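Local coordinates for penicillin-binding protein 1A (Mycobacterium tuberculosis, PDB 5CXW), which builds and cross-links peptidoglycan for the cell wall, the piece here being its penicillin-sensitive C-terminal transpeptidase domain with penicillin V bound, at residues A[59-70]-A[313-324]. Sequence-based numbering, arbitrary orientation.
Sequences DMRAAVVSIDPH and PSLSTAVWVGTV
S66 OG and T317 OG1 share a hydrogen bond of 2.8 Å; either hydroxyl could be the donor. They sit on a non-hydrogen-bonded pair of two antiparallel strands, 60-67 and 315-323. These are neighbouring inner strands of the five-stranded sheet of the penicillin-binding transpeptidase fold. In both residues the hydroxyl lies beside its own backbone N (chi1 -61° in S66, -60° in T317). This turns the two oxygens toward each other, and T317 CG2 is left to meet V64 CG1 at 3.7 Å. Helix 343-356 packs on the face with S66 and T317: M352 touches T317 and W348 touches V319.

The hydrogen-bonded pairs, R61-G322, A63-W320, V65-A318 and I67-S316, each carry two backbone N-H...O bonds. On the other face, the W320 ring reaches from A63 toward R61. The edge of its six-membered ring meets A63 N, and CZ3 comes within 3.9 Å of R61 CB. G322 N lies over one face of the indole, toward the rim. W320 NE1 bonds D305; W307 meets the ring edge-to-face, and F88 meets it with nearly parallel planes.

Helix 211-222 meets V65 and S316 on this face. At one end of the ladder P69 CD packs on S314 C at 3.3 Å. At the other, V324 CB sits over one face of the R61 guanidinium, toward its rim, and R61 NH1 bonds M60 O and P58 O.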
loop_
_atom_site.group_PDB
_atom_site.type_symbol
_atom_site.label_atom_id
_atom_site.label_comp_id
_atom_site.label_asym_id
_atom_site.label_seq_id
_atom_site.Cartn_x
_atom_site.Cartn_y
_atom_site.Cartn_z
ATOM N N ASP A 59 15.461 -6.590 16.368
ATOM C CA ASP A 59 15.687 -6.448 14.927
ATOM C C ASP A 59 14.397 -6.206 14.100
ATOM O O ASP A 59 14.465 -5.883 12.912
ATOM C CB ASP A 59 16.374 -7.734 14.386
ATOM C CG ASP A 59 17.781 -7.951 14.933
ATOM O OD1 ASP A 59 18.410 -6.982 15.381
ATOM O OD2 ASP A 59 18.245 -9.121 14.930
ATOM N N MET A 60 13.234 -6.364 14.717
ATOM C CA MET A 60 11.981 -6.097 14.008
ATOM C C MET A 60 11.859 -4.622 13.692
ATOM O O MET A 60 12.249 -3.740 14.497
ATOM C CB MET A 60 10.796 -6.530 14.859
ATOM C CG MET A 60 9.501 -6.564 14.092
ATOM S SD MET A 60 8.178 -7.374 14.960
ATOM C CE MET A 60 8.855 -9.038 15.156
ATOM N N ARG A 61 11.308 -4.335 12.518
ATOM C CA ARG A 61 11.097 -2.960 12.065
ATOM C C ARG A 61 9.690 -2.824 11.524
ATOM O O ARG A 61 9.054 -3.816 11.108
ATOM C CB ARG A 61 12.106 -2.598 10.988
ATOM C CG ARG A 61 13.575 -2.626 11.466
ATOM C CD ARG A 61 13.863 -1.403 12.302
ATOM N NE ARG A 61 15.270 -1.387 12.717
ATOM C CZ ARG A 61 15.779 -2.062 13.729
ATOM N NH1 ARG A 61 15.020 -2.885 14.496
ATOM N NH2 ARG A 61 17.083 -1.947 13.979
ATOM N N ALA A 62 9.195 -1.589 11.524
ATOM C CA ALA A 62 7.906 -1.275 10.876
ATOM C C ALA A 62 7.991 0.019 10.092
ATOM O O ALA A 62 8.862 0.862 10.348
ATOM C CB ALA A 62 6.776 -1.185 11.913
ATOM N N ALA A 63 7.102 0.185 9.133
ATOM C CA ALA A 63 6.919 1.451 8.458
ATOM C C ALA A 63 5.435 1.691 8.211
ATOM O O ALA A 63 4.699 0.722 7.907
ATOM C CB ALA A 63 7.681 1.458 7.151
ATOM N N VAL A 64 5.003 2.957 8.359
ATOM C CA VAL A 64 3.603 3.350 8.192
ATOM C C VAL A 64 3.547 4.649 7.403
ATOM O O VAL A 64 4.244 5.614 7.719
ATOM C CB VAL A 64 2.931 3.633 9.541
ATOM C CG1 VAL A 64 1.448 3.923 9.371
ATOM C CG2 VAL A 64 3.103 2.474 10.517
ATOM N N VAL A 65 2.755 4.684 6.352
ATOM C CA VAL A 65 2.486 5.923 5.617
ATOM C C VAL A 65 0.990 6.077 5.407
ATOM O O VAL A 65 0.328 5.125 4.969
ATOM C CB VAL A 65 3.194 5.924 4.254
ATOM C CG1 VAL A 65 2.925 7.258 3.531
ATOM C CG2 VAL A 65 4.674 5.732 4.450
ATOM N N SER A 66 0.448 7.259 5.775
ATOM C CA SER A 66 -0.932 7.561 5.583
ATOM C C SER A 66 -1.044 8.775 4.664
ATOM O O SER A 66 -0.368 9.828 4.944
ATOM C CB SER A 66 -1.584 7.920 6.914
ATOM O OG SER A 66 -1.525 6.833 7.843
ATOM N N ILE A 67 -1.866 8.646 3.626
ATOM C CA ILE A 67 -2.068 9.692 2.632
ATOM C C ILE A 67 -3.548 10.061 2.508
ATOM O O ILE A 67 -4.440 9.188 2.548
ATOM C CB ILE A 67 -1.533 9.196 1.281
ATOM C CG1 ILE A 67 0.019 9.242 1.346
ATOM C CG2 ILE A 67 -1.988 10.085 0.123
ATOM C CD1 ILE A 67 0.715 8.588 0.209
ATOM N N ASP A 68 -3.807 11.363 2.398
ATOM C CA ASP A 68 -5.122 11.908 2.116
ATOM C C ASP A 68 -5.489 11.700 0.634
ATOM O O ASP A 68 -4.888 12.314 -0.247
ATOM C CB ASP A 68 -5.119 13.387 2.470
ATOM C CG ASP A 68 -6.482 14.040 2.347
ATOM O OD1 ASP A 68 -7.417 13.443 1.776
ATOM O OD2 ASP A 68 -6.562 15.199 2.863
ATOM N N PRO A 69 -6.472 10.820 0.326
ATOM C CA PRO A 69 -6.827 10.626 -1.063
ATOM C C PRO A 69 -7.370 11.850 -1.796
ATOM O O PRO A 69 -7.405 11.887 -3.050
ATOM C CB PRO A 69 -7.922 9.512 -0.991
ATOM C CG PRO A 69 -7.633 8.795 0.309
ATOM C CD PRO A 69 -7.309 9.975 1.201
ATOM N N HIS A 70 -7.865 12.827 -1.026
ATOM C CA HIS A 70 -8.378 14.048 -1.655
ATOM C C HIS A 70 -7.309 14.876 -2.367
ATOM O O HIS A 70 -7.627 15.717 -3.234
ATOM C CB HIS A 70 -9.109 14.937 -0.653
ATOM C CG HIS A 70 -10.165 14.233 0.140
ATOM N ND1 HIS A 70 -10.460 14.570 1.448
ATOM C CD2 HIS A 70 -11.048 13.287 -0.200
ATOM C CE1 HIS A 70 -11.437 13.800 1.890
ATOM N NE2 HIS A 70 -11.815 13.014 0.907
ATOM N N PRO A 313 -12.455 6.657 2.266
ATOM C CA PRO A 313 -12.322 7.708 1.244
ATOM C C PRO A 313 -11.432 8.896 1.662
ATOM O O PRO A 313 -10.981 9.680 0.805
ATOM C CB PRO A 313 -13.785 8.148 1.025
ATOM C CG PRO A 313 -14.583 6.929 1.423
ATOM C CD PRO A 313 -13.862 6.347 2.574
ATOM N N SER A 314 -11.160 9.033 2.954
ATOM C CA SER A 314 -10.431 10.173 3.507
ATOM C C SER A 314 -9.015 9.842 4.015
ATOM O O SER A 314 -8.311 10.740 4.407
ATOM C CB SER A 314 -11.278 10.830 4.588
ATOM O OG SER A 314 -12.423 11.456 3.990
ATOM N N LEU A 315 -8.588 8.576 3.986
ATOM C CA LEU A 315 -7.270 8.208 4.456
ATOM C C LEU A 315 -6.870 6.842 3.960
ATOM O O LEU A 315 -7.622 5.893 4.058
ATOM C CB LEU A 315 -7.139 8.276 5.982
ATOM C CG LEU A 315 -5.696 8.377 6.474
ATOM C CD1 LEU A 315 -5.062 9.720 6.108
ATOM C CD2 LEU A 315 -5.757 8.252 7.993
ATOM N N SER A 316 -5.677 6.782 3.360
ATOM C CA SER A 316 -5.093 5.522 2.897
ATOM C C SER A 316 -3.827 5.253 3.622
ATOM O O SER A 316 -2.911 6.086 3.616
ATOM C CB SER A 316 -4.776 5.606 1.387
ATOM O OG SER A 316 -4.105 4.391 0.985
ATOM N N THR A 317 -3.756 4.103 4.290
ATOM C CA THR A 317 -2.607 3.781 5.124
ATOM C C THR A 317 -2.004 2.414 4.721
ATOM O O THR A 317 -2.718 1.401 4.589
ATOM C CB THR A 317 -2.974 3.764 6.622
ATOM O OG1 THR A 317 -3.470 5.062 7.013
ATOM C CG2 THR A 317 -1.731 3.430 7.486
ATOM N N ALA A 318 -0.685 2.420 4.515
ATOM C CA ALA A 318 0.077 1.233 4.262
ATOM C C ALA A 318 0.993 0.948 5.476
ATOM O O ALA A 318 1.640 1.839 6.001
ATOM C CB ALA A 318 0.959 1.420 3.030
ATOM N N VAL A 319 1.053 -0.323 5.862
ATOM C CA VAL A 319 1.921 -0.773 6.942
ATOM C C VAL A 319 2.675 -1.999 6.478
ATOM O O VAL A 319 2.096 -2.972 6.001
ATOM C CB VAL A 319 1.134 -1.201 8.177
ATOM C CG1 VAL A 319 2.066 -1.666 9.291
ATOM C CG2 VAL A 319 0.199 -0.045 8.675
ATOM N N TRP A 320 3.980 -1.940 6.751
ATOM C CA TRP A 320 4.925 -3.049 6.569
ATOM C C TRP A 320 5.566 -3.361 7.918
ATOM O O TRP A 320 5.855 -2.467 8.694
ATOM C CB TRP A 320 5.986 -2.655 5.555
ATOM C CG TRP A 320 7.206 -3.568 5.520
ATOM C CD1 TRP A 320 7.356 -4.703 4.751
ATOM C CD2 TRP A 320 8.436 -3.414 6.237
ATOM N NE1 TRP A 320 8.606 -5.243 4.949
ATOM C CE2 TRP A 320 9.277 -4.488 5.876
ATOM C CE3 TRP A 320 8.919 -2.470 7.149
ATOM C CZ2 TRP A 320 10.593 -4.605 6.354
ATOM C CZ3 TRP A 320 10.191 -2.606 7.641
ATOM C CH2 TRP A 320 11.032 -3.679 7.234
ATOM N N VAL A 321 5.720 -4.656 8.180
ATOM C CA VAL A 321 6.556 -5.150 9.250
ATOM C C VAL A 321 7.561 -6.126 8.657
ATOM O O VAL A 321 7.230 -6.980 7.819
ATOM C CB VAL A 321 5.713 -5.812 10.360
ATOM C CG1 VAL A 321 6.627 -6.383 11.452
ATOM C CG2 VAL A 321 4.711 -4.837 10.957
ATOM N N GLY A 322 8.811 -6.052 9.112
ATOM C CA GLY A 322 9.862 -6.992 8.680
ATOM C C GLY A 322 11.024 -6.902 9.643
ATOM O O GLY A 322 10.843 -6.462 10.797
ATOM N N THR A 323 12.200 -7.282 9.185
ATOM C CA THR A 323 13.382 -7.166 10.017
ATOM C C THR A 323 14.414 -6.268 9.401
ATOM O O THR A 323 14.416 -6.024 8.183
ATOM C CB THR A 323 14.037 -8.527 10.349
ATOM O OG1 THR A 323 14.740 -9.076 9.216
ATOM C CG2 THR A 323 12.990 -9.523 10.863
ATOM N N VAL A 324 15.347 -5.794 10.240
ATOM C CA VAL A 324 16.242 -4.752 9.771
ATOM C C VAL A 324 17.149 -5.174 8.593
ATOM O O VAL A 324 17.396 -4.375 7.711
ATOM C CB VAL A 324 17.096 -4.188 10.919
ATOM C CG1 VAL A 324 17.867 -5.289 11.620
ATOM C CG2 VAL A 324 17.983 -3.077 10.412
HETATM O O HOH W 1 -14.346 11.904 1.194
#